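Local coordinates for F-actin-capping protein subunit alpha (Dictyostelium discoideum, PDB 4AKR) that caps the fast-growing barbed ends of actin filaments without needing calcium, blocking subunit exchange there without severing the filament, at residues Ser54-Val59 against Arg168-Cys173. Sequence-based numbering, arbitrary orientation.
Sequences SQMVSV and RSVWTC
Arg-168, in the strand 163-175, reaches across to the last turn of the helix 44-55, where the carbonyl of Ser-54 takes a donor from the arginine. Its chain is extended at chi2 and bends at chi3 (-74°), which brings NH1 to 2.7 Å from Ser-54 O. The hydrogen bond is moderately bent (N-H...O 146°), and the oxygen lies close to the guanidinium plane, whereas the donor stands well above the plane of the carbonyl. A positive charge suits this place, since the partial negative charge of a helix C-terminus would probably favour a cation. One guanidinium face is met toward its rim by the Gln-55 amide, with NE2 4.0 Å from Arg-168 CZ and the two planes 35° apart; the other end of that amide, OE1, accepts a hydrogen bond from Arg-166. Met-56 ends the helix as the C' residue of a Schellman motif, its positive phi turning the chain away while its flexible thioether extends to the strand. Met-56 CE rests 3.8 Å from Arg-168 CB, against the aliphatic part of that chain. An alanine here in place of Arg-168 would remove the donor to Ser-54 O and most of the aliphatic chain beside Met-56 CE, and would probably loosen the seating of the helix end on the sheet. Ser-169 turns its side chain to the other side of the sheet, where OG bonds to Trp-167 and Glu-232, as suits a small hydroxyl. Val-170 faces the methionine again, and its CG2 lies 3.6 Å from Met-56 CE, a methyl of the beta-branched valine against the slender thioether tip. The strand 163-175 runs between 145-158 and 181-194 in an antiparallel sheet, with the end of helix 44-55 on one face and the long helix 217-248, touched by Trp-171 and Cys-173, on the other.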
ATOM      1  N   SER A  54     -10.514   1.889  14.933  1.00 18.26           N
ATOM      2  CA  SER A  54      -9.226   1.231  14.736  1.00 18.12           C
ATOM      3  C   SER A  54      -8.173   2.220  14.253  1.00 16.05           C
ATOM      4  O   SER A  54      -6.984   2.022  14.475  1.00 17.39           O
ATOM      5  CB  SER A  54      -9.357   0.047  13.767  1.00 20.96           C
ATOM      6  OG  SER A  54      -9.961   0.429  12.549  1.00 25.03           O
ATOM      7  N   GLN A  55      -8.617   3.287  13.600  1.00 14.81           N
ATOM      8  CA  GLN A  55      -7.718   4.337  13.123  1.00 13.89           C
ATOM      9  C   GLN A  55      -7.466   5.313  14.269  1.00 13.97           C
ATOM     10  O   GLN A  55      -6.533   6.121  14.220  1.00 11.96           O
ATOM     11  CB  GLN A  55      -8.358   5.113  11.974  1.00 14.78           C
ATOM     12  CG  GLN A  55      -8.363   4.388  10.654  1.00 19.30           C
ATOM     13  CD  GLN A  55      -6.989   4.346  10.017  1.00 19.65           C
ATOM     14  OE1 GLN A  55      -6.332   5.380   9.867  1.00 19.38           O
ATOM     15  NE2 GLN A  55      -6.552   3.153   9.631  1.00 19.00           N
ATOM     16  N   MET A  56      -8.306   5.228  15.302  1.00 12.14           N
ATOM     17  CA  MET A  56      -8.200   6.121  16.443  1.00 12.52           C
ATOM     18  C   MET A  56      -8.216   7.571  15.939  1.00 12.56           C
ATOM     19  O   MET A  56      -7.295   8.350  16.190  1.00 11.91           O
ATOM     20  CB  MET A  56      -6.916   5.853  17.236  1.00 14.94           C
ATOM     21  CG  MET A  56      -6.739   4.399  17.684  1.00 15.70           C
ATOM     22  SD  MET A  56      -5.645   4.211  19.113  1.00 18.60           S
ATOM     23  CE  MET A  56      -4.059   4.511  18.409  1.00 18.09           C
ATOM     24  N   VAL A  57      -9.271   7.910  15.206  1.00 11.11           N
ATOM     25  CA  VAL A  57      -9.436   9.255  14.680  1.00 11.47           C
ATOM     26  C   VAL A  57      -9.553  10.254  15.845  1.00 12.57           C
ATOM     27  O   VAL A  57      -9.916   9.890  16.959  1.00 10.51           O
ATOM     28  CB  VAL A  57     -10.704   9.349  13.787  1.00 12.48           C
ATOM     29  CG1 VAL A  57     -10.559   8.427  12.569  1.00  6.23           C
ATOM     30  CG2 VAL A  57     -11.953   8.973  14.603  1.00  8.24           C
ATOM     31  N   SER A  58      -9.222  11.511  15.582  1.00 14.57           N
ATOM     32  CA  SER A  58      -9.292  12.555  16.598  1.00 16.30           C
ATOM     33  C   SER A  58     -10.495  13.451  16.337  1.00 17.29           C
ATOM     34  O   SER A  58     -10.977  13.555  15.208  1.00 17.16           O
ATOM     35  CB  SER A  58      -8.018  13.396  16.587  1.00 15.26           C
ATOM     36  OG  SER A  58      -7.930  14.139  15.388  1.00 17.97           O
ATOM     37  N   VAL A  59     -10.980  14.091  17.394  1.00 18.94           N
ATOM     38  CA  VAL A  59     -12.135  14.976  17.298  1.00 17.89           C
ATOM     39  C   VAL A  59     -11.861  16.238  18.097  1.00 19.50           C
ATOM     40  O   VAL A  59     -10.958  16.273  18.935  1.00 18.28           O
ATOM     41  CB  VAL A  59     -13.406  14.305  17.874  1.00 16.51           C
ATOM     42  CG1 VAL A  59     -13.794  13.101  17.036  1.00 15.50           C
ATOM     43  CG2 VAL A  59     -13.159  13.870  19.315  1.00 16.31           C
ATOM     44  N   ARG A 168       0.205   5.113  14.821  1.00 13.92           N
ATOM     45  CA  ARG A 168      -0.639   4.699  15.931  1.00 13.98           C
ATOM     46  C   ARG A 168       0.181   3.903  16.938  1.00 14.67           C
ATOM     47  O   ARG A 168       0.885   2.965  16.568  1.00 15.86           O
ATOM     48  CB  ARG A 168      -1.793   3.822  15.436  1.00 11.38           C
ATOM     49  CG  ARG A 168      -2.921   4.558  14.765  1.00 10.01           C
ATOM     50  CD  ARG A 168      -3.905   3.577  14.152  1.00  7.12           C
ATOM     51  NE  ARG A 168      -3.349   2.964  12.949  1.00 10.37           N
ATOM     52  CZ  ARG A 168      -3.885   1.930  12.316  1.00 10.02           C
ATOM     53  NH1 ARG A 168      -4.998   1.376  12.773  1.00 12.46           N
ATOM     54  NH2 ARG A 168      -3.313   1.450  11.224  1.00 12.30           N
ATOM     55  N   SER A 169       0.091   4.296  18.202  1.00 14.00           N
ATOM     56  CA  SER A 169       0.780   3.610  19.290  1.00 16.10           C
ATOM     57  C   SER A 169      -0.240   3.310  20.378  1.00 16.27           C
ATOM     58  O   SER A 169      -1.000   4.191  20.785  1.00 15.87           O
ATOM     59  CB  SER A 169       1.895   4.477  19.892  1.00 14.33           C
ATOM     60  OG  SER A 169       3.013   4.579  19.038  1.00 16.41           O
ATOM     61  N   VAL A 170      -0.278   2.060  20.827  1.00 18.17           N
ATOM     62  CA  VAL A 170      -1.182   1.663  21.902  1.00 18.84           C
ATOM     63  C   VAL A 170      -0.359   0.851  22.890  1.00 19.88           C
ATOM     64  O   VAL A 170       0.045  -0.285  22.597  1.00 20.77           O
ATOM     65  CB  VAL A 170      -2.366   0.804  21.389  1.00 19.67           C
ATOM     66  CG1 VAL A 170      -3.171   0.280  22.567  1.00 18.56           C
ATOM     67  CG2 VAL A 170      -3.269   1.641  20.480  1.00 17.83           C
ATOM     68  N   TRP A 171      -0.075   1.460  24.040  1.00 19.68           N
ATOM     69  CA  TRP A 171       0.703   0.815  25.096  1.00 17.28           C
ATOM     70  C   TRP A 171      -0.194   0.485  26.267  1.00 19.52           C
ATOM     71  O   TRP A 171      -0.861   1.360  26.827  1.00 19.33           O
ATOM     72  CB  TRP A 171       1.837   1.716  25.590  1.00 15.47           C
ATOM     73  CG  TRP A 171       2.992   1.821  24.647  1.00 14.99           C
ATOM     74  CD1 TRP A 171       3.132   2.699  23.613  1.00 13.06           C
ATOM     75  CD2 TRP A 171       4.141   0.967  24.608  1.00 13.48           C
ATOM     76  NE1 TRP A 171       4.296   2.443  22.929  1.00 13.40           N
ATOM     77  CE2 TRP A 171       4.934   1.383  23.518  1.00 12.26           C
ATOM     78  CE3 TRP A 171       4.574  -0.118  25.388  1.00 14.64           C
ATOM     79  CZ2 TRP A 171       6.136   0.759  23.183  1.00 11.67           C
ATOM     80  CZ3 TRP A 171       5.769  -0.741  25.057  1.00 12.97           C
ATOM     81  CH2 TRP A 171       6.538  -0.299  23.960  1.00 14.95           C
ATOM     82  N   THR A 172      -0.196  -0.783  26.646  1.00 19.58           N
ATOM     83  CA  THR A 172      -1.008  -1.248  27.755  1.00 21.29           C
ATOM     84  C   THR A 172      -0.092  -1.569  28.914  1.00 21.12           C
ATOM     85  O   THR A 172       0.729  -2.476  28.819  1.00 21.79           O
ATOM     86  CB  THR A 172      -1.780  -2.490  27.347  1.00 21.88           C
ATOM     87  OG1 THR A 172      -2.582  -2.177  26.201  1.00 21.02           O
ATOM     88  CG2 THR A 172      -2.654  -2.974  28.485  1.00 21.75           C
ATOM     89  N   CYS A 173      -0.242  -0.825  30.006  1.00 20.44           N
ATOM     90  CA  CYS A 173       0.603  -0.997  31.180  1.00 20.47           C
ATOM     91  C   CYS A 173      -0.136  -1.598  32.369  1.00 22.04           C
ATOM     92  O   CYS A 173      -1.086  -1.004  32.891  1.00 21.39           O
ATOM     93  CB  CYS A 173       1.196   0.353  31.575  1.00 19.36           C
ATOM     94  SG  CYS A 173       1.752   1.324  30.157  1.00 23.71           S
TER